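Local coordinates for protein putative carboxymuconolactone decarboxylase (PDB 2QEU) that is of unestablished function but belongs to the carboxymuconolactone decarboxylase family of the AhpD-like clan, which suggests a peroxiredoxin-like activity, at residues B[70-74]-B[101-106]; B[20-25]-B[50-54]; B[10-14]-B[40-44]. All blocks are in the same frame, centred on the assembly; numbering follows the deposited sequence. Where two conformers were deposited one is given.

Contact 1: B[70-74]-B[101-106]; sequences LILVV and ELIEGI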
loop_
_atom_site.group_PDB
_atom_site.type_symbol
_atom_site.label_atom_id
_atom_site.label_comp_id
_atom_site.label_asym_id
_atom_site.label_seq_id
_atom_site.Cartn_x
_atom_site.Cartn_y
_atom_site.Cartn_z
ATOM N N LEU B 70 0.999 -2.281 -21.347
ATOM C CA LEU B 70 1.213 -0.963 -20.764
ATOM C C LEU B 70 0.515 -0.842 -19.397
ATOM O O LEU B 70 1.103 -0.316 -18.465
ATOM C CB LEU B 70 0.752 0.135 -21.709
ATOM C CG LEU B 70 0.941 1.562 -21.178
ATOM C CD1 LEU B 70 2.375 1.857 -20.842
ATOM C CD2 LEU B 70 0.380 2.522 -22.231
ATOM N N ILE B 71 -0.728 -1.320 -19.278
ATOM C CA ILE B 71 -1.404 -1.308 -17.966
ATOM C C ILE B 71 -0.558 -2.077 -16.924
ATOM O O ILE B 71 -0.337 -1.585 -15.830
ATOM C CB ILE B 71 -2.863 -1.842 -18.058
ATOM C CG1 ILE B 71 -3.730 -0.825 -18.853
ATOM C CG2 ILE B 71 -3.461 -2.164 -16.673
ATOM C CD1 ILE B 71 -5.072 -1.386 -19.441
ATOM N N LEU B 72 -0.033 -3.235 -17.330
ATOM C CA LEU B 72 0.812 -4.044 -16.434
ATOM C C LEU B 72 2.104 -3.341 -16.079
ATOM O O LEU B 72 2.569 -3.416 -14.934
ATOM C CB LEU B 72 0.973 -5.448 -16.978
ATOM C CG LEU B 72 -0.309 -6.253 -16.893
ATOM C CD1 LEU B 72 -0.194 -7.477 -17.855
ATOM C CD2 LEU B 72 -0.639 -6.643 -15.496
ATOM N N VAL B 73 2.664 -2.590 -17.030
ATOM C CA VAL B 73 3.847 -1.785 -16.757
ATOM C C VAL B 73 3.545 -0.787 -15.632
ATOM O O VAL B 73 4.250 -0.700 -14.650
ATOM C CB VAL B 73 4.357 -1.025 -18.005
ATOM C CG1 VAL B 73 5.300 0.134 -17.575
ATOM C CG2 VAL B 73 5.010 -1.963 -19.039
ATOM N N VAL B 74 2.444 -0.049 -15.790
ATOM C CA VAL B 74 2.100 0.986 -14.803
ATOM C C VAL B 74 1.834 0.350 -13.429
ATOM O O VAL B 74 2.276 0.842 -12.390
ATOM C CB VAL B 74 0.941 1.821 -15.309
ATOM C CG1 VAL B 74 0.585 2.836 -14.139
ATOM C CG2 VAL B 74 1.331 2.571 -16.561
ATOM N N GLU B 101 4.498 6.430 -26.107
ATOM C CA GLU B 101 3.286 5.957 -25.430
ATOM C C GLU B 101 3.607 5.388 -24.039
ATOM O O GLU B 101 2.853 5.557 -23.103
ATOM C CB GLU B 101 2.557 4.874 -26.227
ATOM C CG GLU B 101 1.918 5.342 -27.499
ATOM C CD GLU B 101 1.321 4.196 -28.299
ATOM O OE1 GLU B 101 2.021 3.182 -28.553
ATOM O OE2 GLU B 101 0.127 4.300 -28.607
ATOM N N LEU B 102 4.729 4.688 -23.943
ATOM C CA LEU B 102 5.163 4.117 -22.686
ATOM C C LEU B 102 5.303 5.226 -21.650
ATOM O O LEU B 102 4.790 5.140 -20.529
ATOM C CB LEU B 102 6.512 3.414 -22.862
ATOM C CG LEU B 102 7.107 2.738 -21.609
ATOM C CD1 LEU B 102 6.254 1.493 -21.224
ATOM C CD2 LEU B 102 8.586 2.390 -21.824
ATOM N N ILE B 103 6.028 6.275 -22.024
ATOM C CA ILE B 103 6.288 7.387 -21.145
ATOM C C ILE B 103 4.939 8.039 -20.754
ATOM O O ILE B 103 4.710 8.338 -19.597
ATOM C CB ILE B 103 7.284 8.413 -21.766
ATOM C CG1 ILE B 103 8.711 7.812 -21.948
ATOM C CG2 ILE B 103 7.358 9.697 -20.930
ATOM C CD1 ILE B 103 9.603 8.652 -22.850
ATOM N N GLU B 104 4.076 8.289 -21.739
ATOM C CA GLU B 104 2.786 8.931 -21.434
ATOM C C GLU B 104 1.985 8.132 -20.396
ATOM O O GLU B 104 1.379 8.725 -19.531
ATOM C CB GLU B 104 1.964 9.183 -22.708
ATOM C CG GLU B 104 2.580 10.262 -23.608
ATOM C CD GLU B 104 1.681 10.654 -24.809
ATOM O OE1 GLU B 104 0.477 10.347 -24.744
ATOM O OE2 GLU B 104 2.148 11.339 -25.754
ATOM N N GLY B 105 1.992 6.799 -20.522
ATOM C CA GLY B 105 1.259 5.943 -19.618
ATOM C C GLY B 105 1.816 5.949 -18.226
ATOM O O GLY B 105 1.089 6.043 -17.238
ATOM N N ILE B 106 3.148 5.784 -18.143
ATOM C CA ILE B 106 3.834 5.761 -16.865
ATOM C C ILE B 106 3.622 7.039 -16.063
ATOM O O ILE B 106 3.434 7.016 -14.843
ATOM C CB ILE B 106 5.338 5.426 -16.986
ATOM C CG1 ILE B 106 5.478 3.990 -17.448
ATOM C CG2 ILE B 106 6.076 5.582 -15.630
ATOM C CD1 ILE B 106 6.935 3.606 -17.900
#
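L70 meets L102 in a contact that illustrates how two helices settle against each other through branched side chains and a glycine. In L70, chi1 of -180° carries CG out to the other helix, and chi2 of 58° turns one methyl onto each of two neighbours. L70 CD1 meets L102 CD1 at 3.9 Å, the two leucine side chains passing at a slant, while L70 CD2 lies 4.0 Å from E101 O. G105 presents bare backbone here: L70 CD2 approaches G105 CA loosely, at 4.4 Å, and V74 CG2 rests 3.5 Å from G105 O. V73, one turn on from L70, touches I106 CD1 with its CG1 at 3.9 Å; the same V73 CG1 lies 4.0 Å from L102 CD1, which is thereby held between L70 and V73. Every touching residue is buried; the side chains that meet are apolar, and two of their methyls rest on backbone carbonyl oxygens. The segment axes cross at -47° with a closest approach of 9.6 Å. I71 of the second subunit packs on L70. Helix 65-79 thus packs on helix 99-113, with helix 82-94 placing T89 against both V73 and L102, and helix 122-137 bringing A129 to L102 and A125 to I106.

Contact 2: B[20-25]-B[50-54]; sequences HYESDM and RTTML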
loop_
_atom_site.group_PDB
_atom_site.type_symbol
_atom_site.label_atom_id
_atom_site.label_comp_id
_atom_site.label_asym_id
_atom_site.label_seq_id
_atom_site.Cartn_x
_atom_site.Cartn_y
_atom_site.Cartn_z
ATOM N N HIS B 20 2.188 -19.932 -24.500
ATOM C CA HIS B 20 1.670 -18.668 -23.979
ATOM C C HIS B 20 2.801 -17.738 -23.522
ATOM O O HIS B 20 2.856 -16.570 -23.924
ATOM C CB HIS B 20 0.677 -18.895 -22.815
ATOM C CG HIS B 20 0.356 -17.638 -22.059
ATOM N ND1 HIS B 20 -0.315 -16.576 -22.631
ATOM C CD2 HIS B 20 0.647 -17.260 -20.791
ATOM C CE1 HIS B 20 -0.437 -15.604 -21.742
ATOM N NE2 HIS B 20 0.132 -15.996 -20.615
ATOM N N TYR B 21 3.691 -18.249 -22.670
ATOM C CA TYR B 21 4.751 -17.411 -22.112
ATOM C C TYR B 21 5.798 -17.008 -23.155
ATOM O O TYR B 21 6.303 -15.878 -23.120
ATOM C CB TYR B 21 5.383 -18.066 -20.885
ATOM C CG TYR B 21 4.460 -18.090 -19.683
ATOM C CD1 TYR B 21 4.189 -16.922 -18.989
ATOM C CD2 TYR B 21 3.852 -19.276 -19.243
ATOM C CE1 TYR B 21 3.351 -16.916 -17.909
ATOM C CE2 TYR B 21 3.011 -19.290 -18.138
ATOM C CZ TYR B 21 2.765 -18.081 -17.456
ATOM O OH TYR B 21 1.933 -17.983 -16.337
ATOM N N GLU B 22 6.113 -17.894 -24.100
ATOM C CA GLU B 22 7.055 -17.510 -25.138
ATOM C C GLU B 22 6.459 -16.408 -26.008
ATOM O O GLU B 22 7.136 -15.429 -26.328
ATOM C CB GLU B 22 7.456 -18.713 -25.995
ATOM C CG GLU B 22 8.266 -19.780 -25.236
ATOM C CD GLU B 22 9.632 -19.306 -24.754
ATOM O OE1 GLU B 22 10.136 -18.275 -25.246
ATOM O OE2 GLU B 22 10.212 -19.984 -23.891
ATOM N N SER B 23 5.185 -16.563 -26.366
ATOM C CA SER B 23 4.495 -15.617 -27.227
ATOM C C SER B 23 4.320 -14.276 -26.542
ATOM O O SER B 23 4.690 -13.220 -27.074
ATOM C CB SER B 23 3.124 -16.182 -27.583
ATOM O OG SER B 23 2.406 -15.292 -28.408
ATOM N N ASP B 24 3.802 -14.342 -25.329
ATOM C CA ASP B 24 3.447 -13.131 -24.615
ATOM C C ASP B 24 4.644 -12.410 -24.040
ATOM O O ASP B 24 4.735 -11.159 -24.149
ATOM C CB ASP B 24 2.484 -13.444 -23.488
ATOM C CG ASP B 24 1.892 -12.186 -22.908
ATOM O OD1 ASP B 24 1.229 -11.438 -23.693
ATOM O OD2 ASP B 24 2.131 -11.978 -21.702
HETATM N N MSE B 25 5.544 -13.199 -23.436
HETATM C CA MSE B 25 6.662 -12.685 -22.628
HETATM C C MSE B 25 8.073 -13.012 -23.096
HETATM O O MSE B 25 9.045 -12.525 -22.501
HETATM C CB MSE B 25 6.502 -13.153 -21.155
HETATM C CG MSE B 25 5.192 -12.726 -20.521
HETATM SE SE MSE B 25 5.248 -10.823 -19.990
HETATM C CE MSE B 25 6.117 -11.016 -18.252
ATOM N N ARG B 50 -4.128 -16.045 -16.744
ATOM C CA ARG B 50 -3.253 -15.116 -17.483
ATOM C C ARG B 50 -3.493 -15.188 -18.984
ATOM O O ARG B 50 -3.489 -14.186 -19.685
ATOM C CB ARG B 50 -1.794 -15.505 -17.231
ATOM C CG ARG B 50 -0.834 -14.406 -17.454
ATOM C CD ARG B 50 0.566 -14.901 -17.283
ATOM N NE ARG B 50 1.458 -13.757 -17.257
ATOM C CZ ARG B 50 1.959 -13.178 -18.341
ATOM N NH1 ARG B 50 1.727 -13.661 -19.559
ATOM N NH2 ARG B 50 2.717 -12.111 -18.195
ATOM N N THR B 51 -3.680 -16.410 -19.459
ATOM C CA THR B 51 -3.874 -16.672 -20.875
ATOM C C THR B 51 -5.122 -16.001 -21.412
ATOM O O THR B 51 -5.069 -15.397 -22.498
ATOM C CB THR B 51 -3.889 -18.189 -21.148
ATOM O OG1 THR B 51 -2.645 -18.724 -20.682
ATOM C CG2 THR B 51 -4.076 -18.464 -22.603
ATOM N N THR B 52 -6.222 -16.079 -20.659
ATOM C CA THR B 52 -7.455 -15.378 -21.052
ATOM C C THR B 52 -7.254 -13.851 -20.934
ATOM O O THR B 52 -7.566 -13.075 -21.871
ATOM C CB THR B 52 -8.699 -15.871 -20.277
ATOM O OG1 THR B 52 -9.850 -15.129 -20.706
ATOM C CG2 THR B 52 -8.551 -15.699 -18.817
HETATM N N MSE B 53 -6.651 -13.420 -19.832
HETATM C CA MSE B 53 -6.523 -11.974 -19.611
HETATM C C MSE B 53 -5.663 -11.282 -20.663
HETATM O O MSE B 53 -5.964 -10.166 -21.056
HETATM C CB MSE B 53 -5.945 -11.703 -18.251
HETATM C CG MSE B 53 -6.935 -11.917 -17.128
HETATM SE SE MSE B 53 -5.964 -11.634 -15.456
HETATM C CE MSE B 53 -7.411 -11.741 -14.224
ATOM N N LEU B 54 -4.649 -11.986 -21.169
ATOM C CA LEU B 54 -3.694 -11.415 -22.102
ATOM C C LEU B 54 -3.920 -11.927 -23.550
ATOM O O LEU B 54 -3.054 -11.822 -24.432
ATOM C CB LEU B 54 -2.276 -11.690 -21.582
ATOM C CG LEU B 54 -1.860 -10.768 -20.458
ATOM C CD1 LEU B 54 -0.571 -11.215 -19.736
ATOM C CD2 LEU B 54 -1.719 -9.327 -20.970
HETATM O O HOH W 1 -0.621 -12.603 -25.233
#
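The end of helix 10-25 faces the last turn of helix 40-53, H20 opposite T51 with CA atoms 6.7 Å apart and D24 opposite L54, the first residue to leave helical backbone angles. R50 shows how one long side chain can organise such a junction: extended from CG to NE, it enters as a knob into the hole formed by H20, Y21, D24 and M25. R50 NH1 donates to D24 OD2 at 2.8 Å in a salt bridge, the N-H...O angle being 154°. The carboxylate is met from above its plane rather than within it, the two flat groups lying 68° apart. R50 NH1 is also 3.0 Å from H20 NE2. Y21 CE1 lies over one face of the guanidinium, and the Y21 ring is turned 39° from the R50 guanidinium plane; at the edge, the selenium of M25, a selenomethionine, comes within 3.4 Å of R50 NH2. The H20 ring carries T51 on one face, T51 CA standing 4.0 Å from the ring centroid in a CH-pi contact. A water donates to both D24 OD1 and L54 O, each at 2.7 Å, and H69 also bonds D24 OD1. Buried charge is therefore paired inside the chain, while R50 NH2 additionally binds a citrate, probably from the crystallisation liquor. The citrate may mark a pocket able to take an anion, but it does not establish a natural ligand.

Contact 3: B[10-14]-B[40-44]; sequences SQDIL and PETFD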
loop_
_atom_site.group_PDB
_atom_site.type_symbol
_atom_site.label_atom_id
_atom_site.label_comp_id
_atom_site.label_asym_id
_atom_site.label_seq_id
_atom_site.Cartn_x
_atom_site.Cartn_y
_atom_site.Cartn_z
ATOM N N SER B 10 5.185 -31.084 -12.593
ATOM C CA SER B 10 5.418 -29.695 -12.995
ATOM C C SER B 10 5.772 -29.650 -14.497
ATOM O O SER B 10 5.437 -28.679 -15.191
ATOM C CB SER B 10 6.580 -29.042 -12.210
ATOM O OG SER B 10 6.397 -29.043 -10.801
ATOM N N GLN B 11 6.470 -30.693 -14.967
ATOM C CA GLN B 11 6.923 -30.802 -16.363
ATOM C C GLN B 11 5.774 -30.713 -17.376
ATOM O O GLN B 11 5.899 -30.013 -18.394
ATOM C CB GLN B 11 7.711 -32.108 -16.574
ATOM N N ASP B 12 4.668 -31.411 -17.097
ATOM C CA ASP B 12 3.504 -31.431 -18.007
ATOM C C ASP B 12 2.754 -30.098 -17.997
ATOM O O ASP B 12 2.334 -29.602 -19.051
ATOM C CB ASP B 12 2.543 -32.592 -17.678
ATOM N N ILE B 13 2.595 -29.516 -16.809
ATOM C CA ILE B 13 1.946 -28.199 -16.680
ATOM C C ILE B 13 2.774 -27.083 -17.364
ATOM O O ILE B 13 2.209 -26.194 -18.018
ATOM C CB ILE B 13 1.635 -27.861 -15.201
ATOM C CG1 ILE B 13 0.532 -28.801 -14.680
ATOM C CG2 ILE B 13 1.211 -26.373 -15.050
ATOM C CD1 ILE B 13 0.312 -28.718 -13.177
ATOM N N LEU B 14 4.101 -27.151 -17.237
ATOM C CA LEU B 14 4.986 -26.218 -17.942
ATOM C C LEU B 14 4.835 -26.340 -19.453
ATOM O O LEU B 14 4.751 -25.332 -20.164
ATOM C CB LEU B 14 6.446 -26.447 -17.521
ATOM C CG LEU B 14 6.789 -25.792 -16.174
ATOM C CD1 LEU B 14 7.918 -26.552 -15.496
ATOM C CD2 LEU B 14 7.128 -24.317 -16.363
ATOM N N PRO B 40 2.610 -26.499 -8.471
ATOM C CA PRO B 40 2.271 -26.661 -9.904
ATOM C C PRO B 40 0.755 -26.514 -10.243
ATOM O O PRO B 40 0.405 -25.979 -11.329
ATOM C CB PRO B 40 2.782 -28.064 -10.232
ATOM C CG PRO B 40 2.833 -28.754 -8.942
ATOM C CD PRO B 40 3.150 -27.749 -7.897
ATOM N N GLU B 41 -0.123 -26.923 -9.322
ATOM C CA GLU B 41 -1.563 -26.703 -9.526
ATOM C C GLU B 41 -1.932 -25.231 -9.504
ATOM O O GLU B 41 -2.787 -24.793 -10.260
ATOM C CB GLU B 41 -2.415 -27.433 -8.490
ATOM C CG GLU B 41 -2.260 -28.923 -8.464
ATOM C CD GLU B 41 -3.223 -29.631 -7.493
ATOM O OE1 GLU B 41 -3.693 -29.045 -6.479
ATOM O OE2 GLU B 41 -3.509 -30.814 -7.746
ATOM N N THR B 42 -1.308 -24.462 -8.614
ATOM C CA THR B 42 -1.487 -22.987 -8.605
ATOM C C THR B 42 -0.929 -22.344 -9.863
ATOM O O THR B 42 -1.585 -21.497 -10.462
ATOM C CB THR B 42 -0.931 -22.308 -7.303
ATOM O OG1 THR B 42 -1.832 -22.600 -6.231
ATOM C CG2 THR B 42 -0.775 -20.760 -7.462
ATOM N N PHE B 43 0.249 -22.782 -10.298
ATOM C CA PHE B 43 0.848 -22.266 -11.508
ATOM C C PHE B 43 -0.075 -22.542 -12.710
ATOM O O PHE B 43 -0.257 -21.673 -13.534
ATOM C CB PHE B 43 2.252 -22.868 -11.727
ATOM C CG PHE B 43 2.841 -22.575 -13.093
ATOM C CD1 PHE B 43 3.370 -21.332 -13.397
ATOM C CD2 PHE B 43 2.870 -23.567 -14.074
ATOM C CE1 PHE B 43 3.889 -21.057 -14.641
ATOM C CE2 PHE B 43 3.381 -23.298 -15.327
ATOM C CZ PHE B 43 3.894 -22.046 -15.620
ATOM N N ASP B 44 -0.680 -23.732 -12.770
ATOM C CA ASP B 44 -1.561 -24.106 -13.898
ATOM C C ASP B 44 -2.788 -23.184 -13.932
ATOM O O ASP B 44 -3.058 -22.585 -14.957
ATOM C CB ASP B 44 -1.972 -25.593 -13.834
ATOM C CG ASP B 44 -2.786 -26.034 -15.053
ATOM O OD1 ASP B 44 -2.496 -25.624 -16.209
ATOM O OD2 ASP B 44 -3.712 -26.832 -14.842
#
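The N-terminal turns of helix 10-25 and helix 40-53 form a nearly parallel helix pair, their segment axes 8° apart in direction and 9.7 Å from each other at closest approach. I13 sits at the centre of the contact, its two branches meeting different neighbours. I13 CG2, beside its own carbonyl carbon, meets the edge of the F43 ring, coming 3.4 Å from F43 CD2 near the ring plane, and also lies 3.5 Å from D44 CB. The other branch takes I13 CD1 to the first turn of helix 40-53, 3.3 Å from P40 O and 3.9 Å from P40 CB. F43 has a chi1 of 169°, placing the ring beside I13 and L14; there L14 CD2 is 4.0 Å from F43 CE2, the two side chains crossing at about a right angle. At the start of the pair, S10 OG stands 3.8 Å from P40 CB, while its hydrogen bond goes to the carbonyl of A36. The carboxylate of D44 is likewise engaged beyond the segments, OD1 bonding H17 NE2 one turn further along helix 10-25. The pair joins the starts of two helices of this all-helical subunit; helix 30-38 lies between them in sequence and packs its A36 against L14 and F43, consistent with the all-helical AhpD-like fold.

Overall arrangement
Contacts 2 and 3 are successive stations on one helix pair, 10-25 with 40-53, with centres 15 Å apart; Y21 CE2 touches F43 CZ at 3.8 Å and joins their side chains. Contact 1 lies on the other side of the chain's centre, 18 Å from contact 2 and 30 Å from contact 3 between centres, yet L72 CD1 meets L54 CD2 at 3.9 Å, linking it to contact 2. The polar chemistry gathers at contact 2, where the side chains of R50 and M25 come within about 3 Å of a citrate and an acetate respectively, both probably from the crystallisation liquor. In the six-chain assembly the second subunit touches contacts 1 and 2, the fourth contacts 2 and 3.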